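Sorbitol dehydrogenase (Gluconobacter oxydans, PDB 5ITG) probably catalyses the NADP(H)-dependent interconversion of D-sorbitol and L-sorbose. Local coordinates at residues A374-S379 / S426-Y430; E411-G415 / W435-D441; I295-A300 / V383-T388; I406-L410 / S446-F452. The contacts are given in a common frame with arbitrary orientation. Numbering follows the deposited sequence.

Overall arrangement
All four contacts lie in the mannitol dehydrogenase C-terminal domain, a mainly helical part of the chain that follows the Rossmann domain. Contact 3, pairing helix 288-312 with helix 377-394, closes before contacts 2 and 4 open. These two share helix 400-412, with centres about 9 Å apart, and contact 2 falls within the chain span between the segments of contact 4. The segments of contact 1 alternate with those of the other three; its centre is about 15 Å from that of contact 3. Y409 of contact 4 and W435 of contact 2 both reach E427 and Y430, and W385 of contact 3 packs against I406 of contact 4. Helices 288-312, 377-394, 400-412 and 432-439 are so joined.

Contact 1. Residues A374-S379 / S426-Y430; sequences ASDGCS and SEPTY
The segment A374-S379 makes a type II beta turn from A374 to G377 and then enters helix 377-394, with D376 as N-cap at positive phi (64/35). S426-Y430 is irregular until a type I turn from E427 to Y430, closed by Y430 N to E427 O at 3.0 Å. The backbones come close at S375-S426 (CA-CA 4.8 Å) and D376-E427 (CA-CA 4.4 Å), where D376 N donates to S426 O at 2.7 Å. E427 (chi1 m, chi2 m) turns its carboxylate onto the first turn of the helix, and C378 N donates to E427 OE1 at 2.9 Å. This is helix N-terminal capping from a distant loop, beside a side-chain hydrogen bond from S379 OG to D376 OD1 (2.7 Å). A CB on G377 would clash with E427 OE2, an oxygen that also bonds Y409. Water 1 joins A374 O (3.0 Å) to E427 OE2 (2.7 Å); water 2 lies between the like-charged D376 and E427, donating to D376 OD1 (3.1 Å) and E427 OE1 (2.7 Å) and accepting from T429 N (3.1 Å). C378 (chi1 t) places CB 3.5 Å from Y430 CE1, with SG 4.9 Å from the ring centroid in an oblique sulfur-aromatic contact.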
loop_
_atom_site.group_PDB
_atom_site.type_symbol
_atom_site.label_atom_id
_atom_site.label_comp_id
_atom_site.label_asym_id
_atom_site.label_seq_id
_atom_site.Cartn_x
_atom_site.Cartn_y
_atom_site.Cartn_z
ATOM N N ALA A 374 12.577 6.710 7.797
ATOM C CA ALA A 374 12.889 8.131 7.849
ATOM C C ALA A 374 13.241 8.750 6.491
ATOM O O ALA A 374 13.346 9.974 6.377
ATOM C CB ALA A 374 14.027 8.369 8.838
ATOM N N SER A 375 13.415 7.918 5.466
ATOM C CA SER A 375 13.759 8.429 4.138
ATOM C C SER A 375 12.639 9.311 3.591
ATOM O O SER A 375 11.460 8.959 3.671
ATOM C CB SER A 375 14.056 7.276 3.165
ATOM O OG SER A 375 12.915 6.465 2.916
ATOM N N ASP A 376 13.021 10.457 3.034
ATOM C CA ASP A 376 12.066 11.422 2.492
ATOM C C ASP A 376 11.225 11.919 3.667
ATOM O O ASP A 376 10.034 12.193 3.528
ATOM C CB ASP A 376 11.170 10.770 1.427
ATOM C CG ASP A 376 10.421 11.794 0.581
ATOM O OD1 ASP A 376 10.719 13.005 0.689
ATOM O OD2 ASP A 376 9.539 11.386 -0.203
ATOM N N GLY A 377 11.871 12.027 4.826
ATOM C CA GLY A 377 11.199 12.479 6.029
ATOM C C GLY A 377 10.438 13.780 5.860
ATOM O O GLY A 377 9.436 14.013 6.534
ATOM N N CYS A 378 10.907 14.635 4.956
ATOM C CA CYS A 378 10.245 15.914 4.715
ATOM C C CYS A 378 8.828 15.719 4.179
ATOM O O CYS A 378 7.870 16.311 4.691
ATOM C CB CYS A 378 11.047 16.751 3.717
ATOM S SG CYS A 378 10.226 18.295 3.254
ATOM N N SER A 379 8.707 14.903 3.137
ATOM C CA SER A 379 7.413 14.623 2.526
ATOM C C SER A 379 6.510 13.874 3.499
ATOM O O SER A 379 5.288 14.053 3.497
ATOM C CB SER A 379 7.586 13.780 1.259
ATOM O OG SER A 379 8.436 14.425 0.326
ATOM N N SER A 426 18.130 9.953 3.880
ATOM C CA SER A 426 17.794 10.386 2.533
ATOM C C SER A 426 16.634 11.388 2.512
ATOM O O SER A 426 15.594 11.170 3.134
ATOM C CB SER A 426 17.440 9.166 1.680
ATOM O OG SER A 426 16.844 9.544 0.453
ATOM N N GLU A 427 16.839 12.496 1.809
ATOM C CA GLU A 427 15.823 13.532 1.658
ATOM C C GLU A 427 15.946 14.030 0.221
ATOM O O GLU A 427 16.604 15.032 -0.050
ATOM C CB GLU A 427 16.063 14.678 2.643
ATOM C CG GLU A 427 15.826 14.307 4.103
ATOM C CD GLU A 427 14.353 14.304 4.487
ATOM O OE1 GLU A 427 13.490 14.376 3.584
ATOM O OE2 GLU A 427 14.061 14.228 5.698
ATOM N N PRO A 428 15.314 13.322 -0.718
ATOM C CA PRO A 428 15.338 13.663 -2.144
ATOM C C PRO A 428 14.995 15.114 -2.484
ATOM O O PRO A 428 15.608 15.703 -3.370
ATOM C CB PRO A 428 14.336 12.681 -2.745
ATOM C CG PRO A 428 14.492 11.480 -1.876
ATOM C CD PRO A 428 14.524 12.098 -0.493
ATOM N N THR A 429 14.029 15.691 -1.774
ATOM C CA THR A 429 13.601 17.061 -2.049
ATOM C C THR A 429 14.537 18.131 -1.500
ATOM O O THR A 429 14.372 19.312 -1.797
ATOM C CB THR A 429 12.191 17.327 -1.480
ATOM O OG1 THR A 429 12.228 17.241 -0.049
ATOM C CG2 THR A 429 11.197 16.312 -2.019
ATOM N N TYR A 430 15.511 17.724 -0.697
ATOM C CA TYR A 430 16.456 18.673 -0.121
ATOM C C TYR A 430 17.655 18.894 -1.033
ATOM O O TYR A 430 18.147 17.959 -1.668
ATOM C CB TYR A 430 16.960 18.182 1.243
ATOM C CG TYR A 430 15.984 18.344 2.389
ATOM C CD1 TYR A 430 14.678 18.788 2.172
ATOM C CD2 TYR A 430 16.367 18.041 3.696
ATOM C CE1 TYR A 430 13.777 18.924 3.235
ATOM C CE2 TYR A 430 15.480 18.172 4.758
ATOM C CZ TYR A 430 14.186 18.612 4.522
ATOM O OH TYR A 430 13.299 18.717 5.571
HETATM O O HOH W 1 15.319 12.186 6.897
HETATM O O HOH W 2 13.054 14.940 1.031
#

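Contact 2. Residues E411-G415 / W435-D441; sequences EMLRG and WKLAKAD
E411 and M412, a selenomethionine, lie near the C-terminal end of helix 400-412 without touching W435-D441; E411 is held by R471 and R475, and M412 packs on helix 288-312. R414 N bonds E411 O (3.1 Å), and G415 N closes a type I turn on M412 O (3.1 Å). L413 (chi1 -105°, chi2 34°) points toward helix 432-439, with CD2 3.9 Å from A438 CB and CG 4.2 Å from W435 CZ3, while its carbonyl O meets the indole edge at 3.7 Å from W435 CZ3. The CA atoms of L413 and A438 are 6.1 Å apart, those of R414 and K439 5.2 Å. R414 (chi1 m, chi2 t) passes CG 3.8 Å from A438 O and reaches D441, R414 NH2 and D441 OD1 forming a 3.2 Å salt bridge whose hydrogen bond is weak. G415 leaves helical geometry at phi 85°, and its backbone bonds that of Y423. Two helix C-terminal ends thus pack together, a leucine-alanine-tryptophan patch beside an outer ion pair, within the helical C-terminal domain.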
loop_
_atom_site.group_PDB
_atom_site.type_symbol
_atom_site.label_atom_id
_atom_site.label_comp_id
_atom_site.label_asym_id
_atom_site.label_seq_id
_atom_site.Cartn_x
_atom_site.Cartn_y
_atom_site.Cartn_z
ATOM N N GLU A 411 16.934 16.960 14.946
ATOM C CA GLU A 411 18.177 16.456 15.509
ATOM C C GLU A 411 18.639 15.205 14.753
ATOM O O GLU A 411 19.837 15.002 14.552
ATOM C CB GLU A 411 18.001 16.169 17.001
ATOM C CG GLU A 411 17.924 17.441 17.841
ATOM C CD GLU A 411 19.193 18.283 17.731
ATOM O OE1 GLU A 411 20.278 17.757 18.054
ATOM O OE2 GLU A 411 19.107 19.467 17.325
HETATM N N MSE A 412 17.689 14.381 14.313
HETATM C CA MSE A 412 18.017 13.163 13.570
HETATM C C MSE A 412 18.750 13.535 12.280
HETATM O O MSE A 412 19.681 12.852 11.846
HETATM C CB MSE A 412 16.732 12.383 13.241
HETATM C CG MSE A 412 16.934 11.099 12.436
HETATM SE SE MSE A 412 17.096 11.369 10.506
HETATM C CE MSE A 412 15.325 12.113 10.138
ATOM N N LEU A 413 18.332 14.642 11.678
ATOM C CA LEU A 413 18.931 15.118 10.433
ATOM C C LEU A 413 20.442 15.370 10.524
ATOM O O LEU A 413 21.148 15.293 9.514
ATOM C CB LEU A 413 18.218 16.401 9.985
ATOM C CG LEU A 413 17.231 16.377 8.809
ATOM C CD1 LEU A 413 16.475 15.072 8.742
ATOM C CD2 LEU A 413 16.283 17.563 8.946
ATOM N N ARG A 414 20.937 15.660 11.723
ATOM C CA ARG A 414 22.361 15.937 11.905
ATOM C C ARG A 414 23.273 14.745 11.608
ATOM O O ARG A 414 24.479 14.914 11.413
ATOM C CB ARG A 414 22.609 16.491 13.310
ATOM C CG ARG A 414 21.951 17.857 13.513
ATOM C CD ARG A 414 22.072 18.387 14.936
ATOM N NE ARG A 414 23.246 19.237 15.128
ATOM C CZ ARG A 414 24.430 18.804 15.543
ATOM N NH1 ARG A 414 24.611 17.520 15.819
ATOM N NH2 ARG A 414 25.437 19.656 15.676
ATOM N N GLY A 415 22.703 13.544 11.577
ATOM C CA GLY A 415 23.483 12.371 11.228
ATOM C C GLY A 415 24.294 11.605 12.257
ATOM O O GLY A 415 25.240 10.901 11.892
ATOM N N TRP A 435 20.035 21.203 3.253
ATOM C CA TRP A 435 20.979 20.443 4.065
ATOM C C TRP A 435 21.896 21.308 4.913
ATOM O O TRP A 435 22.349 20.875 5.972
ATOM C CB TRP A 435 21.814 19.505 3.187
ATOM C CG TRP A 435 21.151 18.183 2.936
ATOM C CD1 TRP A 435 20.811 17.651 1.726
ATOM C CD2 TRP A 435 20.758 17.217 3.923
ATOM N NE1 TRP A 435 20.233 16.415 1.898
ATOM C CE2 TRP A 435 20.188 16.125 3.236
ATOM C CE3 TRP A 435 20.833 17.170 5.322
ATOM C CZ2 TRP A 435 19.695 14.992 3.898
ATOM C CZ3 TRP A 435 20.344 16.044 5.983
ATOM C CH2 TRP A 435 19.782 14.972 5.268
ATOM N N LYS A 436 22.174 22.525 4.457
ATOM C CA LYS A 436 23.030 23.424 5.220
ATOM C C LYS A 436 22.311 23.777 6.514
ATOM O O LYS A 436 22.904 23.762 7.591
ATOM C CB LYS A 436 23.314 24.709 4.437
ATOM C CG LYS A 436 24.073 25.762 5.245
ATOM C CD LYS A 436 24.271 27.046 4.446
ATOM C CE LYS A 436 25.085 28.075 5.223
ATOM N NZ LYS A 436 25.351 29.297 4.410
ATOM N N LEU A 437 21.029 24.097 6.395
ATOM C CA LEU A 437 20.213 24.447 7.551
ATOM C C LEU A 437 20.113 23.261 8.500
ATOM O O LEU A 437 20.337 23.390 9.702
ATOM C CB LEU A 437 18.805 24.852 7.102
ATOM C CG LEU A 437 18.673 26.127 6.266
ATOM C CD1 LEU A 437 17.232 26.288 5.806
ATOM C CD2 LEU A 437 19.109 27.328 7.091
ATOM N N ALA A 438 19.774 22.108 7.940
ATOM C CA ALA A 438 19.619 20.880 8.708
ATOM C C ALA A 438 20.850 20.542 9.536
ATOM O O ALA A 438 20.731 19.988 10.626
ATOM C CB ALA A 438 19.303 19.727 7.774
ATOM N N LYS A 439 22.029 20.876 9.021
ATOM C CA LYS A 439 23.266 20.573 9.731
ATOM C C LYS A 439 23.836 21.730 10.541
ATOM O O LYS A 439 24.838 21.565 11.237
ATOM C CB LYS A 439 24.320 20.052 8.750
ATOM C CG LYS A 439 23.912 18.759 8.063
ATOM C CD LYS A 439 25.044 18.172 7.245
ATOM C CE LYS A 439 24.621 16.861 6.599
ATOM N NZ LYS A 439 24.227 15.838 7.616
ATOM N N ALA A 440 23.201 22.896 10.465
ATOM C CA ALA A 440 23.668 24.051 11.223
ATOM C C ALA A 440 23.841 23.643 12.687
ATOM O O ALA A 440 23.171 22.728 13.164
ATOM C CB ALA A 440 22.669 25.191 11.109
ATOM N N ASP A 441 24.742 24.315 13.396
ATOM C CA ASP A 441 24.976 23.985 14.796
ATOM C C ASP A 441 24.019 24.694 15.735
ATOM O O ASP A 441 23.934 24.349 16.915
ATOM C CB ASP A 441 26.416 24.307 15.198
ATOM C CG ASP A 441 27.412 23.350 14.585
ATOM O OD1 ASP A 441 27.170 22.123 14.656
ATOM O OD2 ASP A 441 28.436 23.818 14.039
#

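Contact 3. Residues I295-A300 / V383-T388; sequences IRMLNA and VFWTET
F384 and R296 bury the largest areas where helix 288-312 crosses helix 377-394. The segment axes approach to 8.3 Å at a signed crossing angle of -134°, and the closest CA pair is A300-F384 at 4.8 Å. Residues 295-299 form a wider pi-type turn, in which A300 N bonds I295 O (3.0 Å); the other helix is kinked at 387-388. F384 (chi1 -42°, chi2 -29°) lays its ring under N299, whose CB is 3.3 Å from the centroid and almost on the ring normal, a CH-pi contact. I295 CG2 approaches F384 CD1 (4.0 Å) and V383 CG1 (4.2 Å), and A300 CB lies 3.9 Å from F384 CB. R296 (m, t, p) extends along the second helix: NH2 donates to T388 OG1 at 2.9 Å, NE does so weakly at 3.3 Å, E387 CG lies over one guanidinium face, 3.3 Å from R296 CZ, and NH1 bonds T341 O. A300 O accepts from W385 NE1 at 3.2 Å. At the kink, water 3 donates to F384 O (2.7 Å) and accepts from T388 N (3.0 Å), while water 4 joins R296 O (2.9 Å) to T388 OG1 (2.7 Å). The interface is thus mixed: apolar packing about one ring lies beside a hydrated polar network, in which water 3 bridges F384 O and T388 N, the pair whose direct helical bond is missing at the kink.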
loop_
_atom_site.group_PDB
_atom_site.type_symbol
_atom_site.label_atom_id
_atom_site.label_comp_id
_atom_site.label_asym_id
_atom_site.label_seq_id
_atom_site.Cartn_x
_atom_site.Cartn_y
_atom_site.Cartn_z
ATOM N N ILE A 295 -3.138 7.449 7.541
ATOM C CA ILE A 295 -2.116 8.483 7.406
ATOM C C ILE A 295 -1.713 9.117 8.743
ATOM O O ILE A 295 -0.523 9.210 9.074
ATOM C CB ILE A 295 -2.605 9.611 6.461
ATOM C CG1 ILE A 295 -2.656 9.094 5.020
ATOM C CG2 ILE A 295 -1.688 10.832 6.557
ATOM C CD1 ILE A 295 -3.343 10.055 4.073
ATOM N N ARG A 296 -2.709 9.529 9.524
ATOM C CA ARG A 296 -2.431 10.228 10.770
ATOM C C ARG A 296 -2.125 9.402 12.013
ATOM O O ARG A 296 -1.671 9.957 13.024
ATOM C CB ARG A 296 -3.568 11.215 11.057
ATOM C CG ARG A 296 -3.733 12.275 9.949
ATOM C CD ARG A 296 -4.851 13.252 10.282
ATOM N NE ARG A 296 -4.603 13.880 11.570
ATOM C CZ ARG A 296 -5.549 14.397 12.355
ATOM N NH1 ARG A 296 -6.830 14.368 11.984
ATOM N NH2 ARG A 296 -5.213 14.928 13.523
HETATM N N MSE A 297 -2.375 8.098 11.950
HETATM C CA MSE A 297 -2.067 7.216 13.076
HETATM C C MSE A 297 -0.965 6.205 12.726
HETATM O O MSE A 297 0.035 6.136 13.428
HETATM C CB MSE A 297 -3.325 6.489 13.554
HETATM C CG MSE A 297 -4.312 7.407 14.276
HETATM SE SE MSE A 297 -5.753 6.422 15.077
HETATM C CE MSE A 297 -4.747 5.632 16.541
ATOM N N LEU A 298 -1.129 5.441 11.643
ATOM C CA LEU A 298 -0.112 4.453 11.276
ATOM C C LEU A 298 1.157 5.098 10.718
ATOM O O LEU A 298 2.252 4.893 11.251
ATOM C CB LEU A 298 -0.656 3.444 10.253
ATOM C CG LEU A 298 0.351 2.366 9.808
ATOM C CD1 LEU A 298 0.565 1.378 10.926
ATOM C CD2 LEU A 298 -0.156 1.643 8.571
ATOM N N ASN A 299 1.009 5.882 9.649
ATOM C CA ASN A 299 2.154 6.542 9.022
ATOM C C ASN A 299 2.791 7.576 9.952
ATOM O O ASN A 299 4.018 7.623 10.101
ATOM C CB ASN A 299 1.724 7.202 7.699
ATOM C CG ASN A 299 1.107 6.210 6.722
ATOM O OD1 ASN A 299 1.468 5.028 6.698
ATOM N ND2 ASN A 299 0.188 6.689 5.899
ATOM N N ALA A 300 1.956 8.408 10.569
ATOM C CA ALA A 300 2.429 9.422 11.501
ATOM C C ALA A 300 3.127 8.752 12.681
ATOM O O ALA A 300 4.148 9.242 13.170
ATOM C CB ALA A 300 1.245 10.263 12.016
ATOM N N VAL A 383 2.908 15.188 4.812
ATOM C CA VAL A 383 1.672 14.429 4.664
ATOM C C VAL A 383 1.104 13.828 5.953
ATOM O O VAL A 383 -0.093 13.951 6.217
ATOM C CB VAL A 383 1.839 13.310 3.611
ATOM C CG1 VAL A 383 0.527 12.534 3.451
ATOM C CG2 VAL A 383 2.252 13.927 2.262
ATOM N N PHE A 384 1.950 13.205 6.769
ATOM C CA PHE A 384 1.461 12.550 7.989
ATOM C C PHE A 384 1.199 13.409 9.221
ATOM O O PHE A 384 0.330 13.073 10.033
ATOM C CB PHE A 384 2.423 11.431 8.437
ATOM C CG PHE A 384 2.950 10.569 7.318
ATOM C CD1 PHE A 384 2.218 10.360 6.157
ATOM C CD2 PHE A 384 4.167 9.914 7.465
ATOM C CE1 PHE A 384 2.695 9.513 5.166
ATOM C CE2 PHE A 384 4.647 9.064 6.479
ATOM C CZ PHE A 384 3.913 8.863 5.330
ATOM N N TRP A 385 1.944 14.501 9.385
ATOM C CA TRP A 385 1.809 15.320 10.590
ATOM C C TRP A 385 1.070 16.659 10.510
ATOM O O TRP A 385 0.589 17.151 11.532
ATOM C CB TRP A 385 3.199 15.609 11.171
ATOM C CG TRP A 385 3.913 14.450 11.840
ATOM C CD1 TRP A 385 3.484 13.160 11.954
ATOM C CD2 TRP A 385 5.181 14.511 12.506
ATOM N NE1 TRP A 385 4.405 12.410 12.659
ATOM C CE2 TRP A 385 5.457 13.217 13.006
ATOM C CE3 TRP A 385 6.109 15.539 12.732
ATOM C CZ2 TRP A 385 6.624 12.922 13.718
ATOM C CZ3 TRP A 385 7.271 15.250 13.443
ATOM C CH2 TRP A 385 7.518 13.950 13.928
ATOM N N THR A 386 0.973 17.246 9.324
ATOM C CA THR A 386 0.349 18.565 9.190
ATOM C C THR A 386 -1.024 18.768 9.838
ATOM O O THR A 386 -1.219 19.732 10.579
ATOM C CB THR A 386 0.282 18.987 7.703
ATOM O OG1 THR A 386 1.617 19.116 7.195
ATOM C CG2 THR A 386 -0.438 20.331 7.553
ATOM N N GLU A 387 -1.981 17.890 9.568
ATOM C CA GLU A 387 -3.309 18.063 10.161
ATOM C C GLU A 387 -3.248 18.082 11.695
ATOM O O GLU A 387 -3.858 18.938 12.340
ATOM C CB GLU A 387 -4.255 16.960 9.683
ATOM C CG GLU A 387 -5.676 17.016 10.275
ATOM C CD GLU A 387 -6.456 18.254 9.869
ATOM O OE1 GLU A 387 -6.516 18.551 8.657
ATOM O OE2 GLU A 387 -7.027 18.921 10.762
ATOM N N THR A 388 -2.500 17.151 12.278
ATOM C CA THR A 388 -2.381 17.089 13.736
ATOM C C THR A 388 -1.782 18.371 14.321
ATOM O O THR A 388 -2.240 18.865 15.357
ATOM C CB THR A 388 -1.565 15.859 14.161
ATOM O OG1 THR A 388 -2.348 14.683 13.906
ATOM C CG2 THR A 388 -1.206 15.916 15.648
HETATM O O HOH W 3 -1.603 14.735 10.782
HETATM O O HOH W 4 -0.726 12.712 13.175
#

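Contact 4. Residues I406-L410 / S446-F452; sequences IASYL and SLKLPAF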
loop_
_atom_site.group_PDB
_atom_site.type_symbol
_atom_site.label_atom_id
_atom_site.label_comp_id
_atom_site.label_asym_id
_atom_site.label_seq_id
_atom_site.Cartn_x
_atom_site.Cartn_y
_atom_site.Cartn_z
ATOM N N ILE A 406 8.990 17.068 16.158
ATOM C CA ILE A 406 9.691 17.981 15.260
ATOM C C ILE A 406 11.156 18.131 15.658
ATOM O O ILE A 406 12.055 18.064 14.810
ATOM C CB ILE A 406 8.997 19.365 15.248
ATOM C CG1 ILE A 406 7.617 19.235 14.598
ATOM C CG2 ILE A 406 9.834 20.377 14.472
ATOM C CD1 ILE A 406 6.715 20.448 14.838
ATOM N N ALA A 407 11.395 18.310 16.952
ATOM C CA ALA A 407 12.755 18.464 17.463
ATOM C C ALA A 407 13.586 17.211 17.203
ATOM O O ALA A 407 14.785 17.301 16.925
ATOM C CB ALA A 407 12.723 18.773 18.960
ATOM N N SER A 408 12.944 16.048 17.301
ATOM C CA SER A 408 13.607 14.769 17.071
ATOM C C SER A 408 13.986 14.634 15.604
ATOM O O SER A 408 15.085 14.182 15.272
ATOM C CB SER A 408 12.686 13.608 17.472
ATOM O OG SER A 408 12.588 13.509 18.880
ATOM N N TYR A 409 13.066 15.017 14.727
ATOM C CA TYR A 409 13.315 14.974 13.297
ATOM C C TYR A 409 14.520 15.867 12.973
ATOM O O TYR A 409 15.450 15.444 12.278
ATOM C CB TYR A 409 12.079 15.464 12.528
ATOM C CG TYR A 409 12.318 15.647 11.041
ATOM C CD1 TYR A 409 12.592 14.558 10.216
ATOM C CD2 TYR A 409 12.294 16.917 10.467
ATOM C CE1 TYR A 409 12.844 14.730 8.846
ATOM C CE2 TYR A 409 12.540 17.100 9.105
ATOM C CZ TYR A 409 12.816 16.006 8.302
ATOM O OH TYR A 409 13.074 16.190 6.956
ATOM N N LEU A 410 14.502 17.095 13.482
ATOM C CA LEU A 410 15.587 18.041 13.229
ATOM C C LEU A 410 16.935 17.568 13.766
ATOM O O LEU A 410 17.966 17.754 13.119
ATOM C CB LEU A 410 15.238 19.416 13.808
ATOM C CG LEU A 410 14.080 20.080 13.054
ATOM C CD1 LEU A 410 13.760 21.441 13.658
ATOM C CD2 LEU A 410 14.459 20.208 11.580
ATOM N N SER A 446 17.111 25.252 11.030
ATOM C CA SER A 446 16.344 24.190 10.384
ATOM C C SER A 446 14.826 24.263 10.557
ATOM O O SER A 446 14.100 23.457 9.986
ATOM C CB SER A 446 16.871 22.799 10.793
ATOM O OG SER A 446 16.923 22.634 12.193
ATOM N N LEU A 447 14.343 25.231 11.328
ATOM C CA LEU A 447 12.901 25.388 11.494
ATOM C C LEU A 447 12.333 25.873 10.163
ATOM O O LEU A 447 11.138 25.747 9.896
ATOM C CB LEU A 447 12.587 26.399 12.599
ATOM C CG LEU A 447 12.752 25.917 14.044
ATOM C CD1 LEU A 447 12.544 27.073 15.006
ATOM C CD2 LEU A 447 11.748 24.814 14.328
ATOM N N LYS A 448 13.207 26.417 9.316
ATOM C CA LYS A 448 12.791 26.910 8.008
ATOM C C LYS A 448 12.702 25.816 6.941
ATOM O O LYS A 448 12.290 26.092 5.815
ATOM C CB LYS A 448 13.753 28.007 7.533
ATOM C CG LYS A 448 13.911 29.153 8.527
ATOM C CD LYS A 448 14.989 30.139 8.083
ATOM C CE LYS A 448 16.376 29.500 8.068
ATOM N NZ LYS A 448 17.391 30.449 7.536
ATOM N N LEU A 449 13.080 24.580 7.278
ATOM C CA LEU A 449 13.010 23.497 6.291
ATOM C C LEU A 449 11.581 23.376 5.767
ATOM O O LEU A 449 10.630 23.688 6.473
ATOM C CB LEU A 449 13.458 22.164 6.901
ATOM C CG LEU A 449 14.953 22.031 7.207
ATOM C CD1 LEU A 449 15.216 20.755 8.006
ATOM C CD2 LEU A 449 15.740 22.029 5.901
ATOM N N PRO A 450 11.420 22.922 4.515
ATOM C CA PRO A 450 10.109 22.756 3.871
ATOM C C PRO A 450 9.173 21.779 4.584
ATOM O O PRO A 450 7.959 21.819 4.390
ATOM C CB PRO A 450 10.468 22.259 2.471
ATOM C CG PRO A 450 11.848 22.806 2.242
ATOM C CD PRO A 450 12.505 22.577 3.581
ATOM N N ALA A 451 9.743 20.906 5.405
ATOM C CA ALA A 451 8.963 19.901 6.123
ATOM C C ALA A 451 7.805 20.474 6.939
ATOM O O ALA A 451 6.768 19.822 7.092
ATOM C CB ALA A 451 9.887 19.091 7.045
ATOM N N PHE A 452 7.981 21.694 7.439
ATOM C CA PHE A 452 6.988 22.335 8.288
ATOM C C PHE A 452 6.120 23.405 7.619
ATOM O O PHE A 452 5.392 24.134 8.300
ATOM C CB PHE A 452 7.711 22.920 9.505
ATOM C CG PHE A 452 8.807 22.027 10.034
ATOM C CD1 PHE A 452 8.549 20.688 10.340
ATOM C CD2 PHE A 452 10.107 22.506 10.180
ATOM C CE1 PHE A 452 9.573 19.838 10.779
ATOM C CE2 PHE A 452 11.139 21.663 10.619
ATOM C CZ PHE A 452 10.872 20.328 10.917
HETATM O O HOH W 5 18.054 20.044 11.664
#
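L410 sets its CD2 methyl among three side chains of the facing loop, 3.6 Å from F452 CZ at the phenyl edge, 3.7 Å from L449 CD1 and 3.5 Å from S446 OG, while its CD1 lies 4.0 Å from L447 CD2. The other contributions from helix 400-412 come from I406 and Y409, one turn and one residue earlier, on the same helix face. I406 CG2 lies over one face of the F452 ring, 4.1 Å from its centroid and 3.7 Å from F452 CZ, a CH-pi contact. Y409 (chi1 t) meets F452 with its ring edge, CD2 to CZ being 3.7 Å, and brings CE2 to 3.9 Å from A451 CB. F452 CZ is therefore shared by I406, Y409 and L410. The loop presents these groups from the end of one 3-10 segment (through K448), the extended L449 and the start of another (from P450), with no direct hydrogen bond to the helix. Water 5 links them instead, donating to L410 O at 2.7 Å and accepting from S446 OG at 2.9 Å. The hydroxyl of Y409 points on to E427 and Y430, and C378 of helix 377-394 touches both Y409 and A451. Such interdigitation of aliphatic and aromatic side chains is that of a hydrophobic core, here between a helix and the loop, with short 3-10 segments, that joins helices 432-439 and 461-477 in the all-helical C-terminal domain.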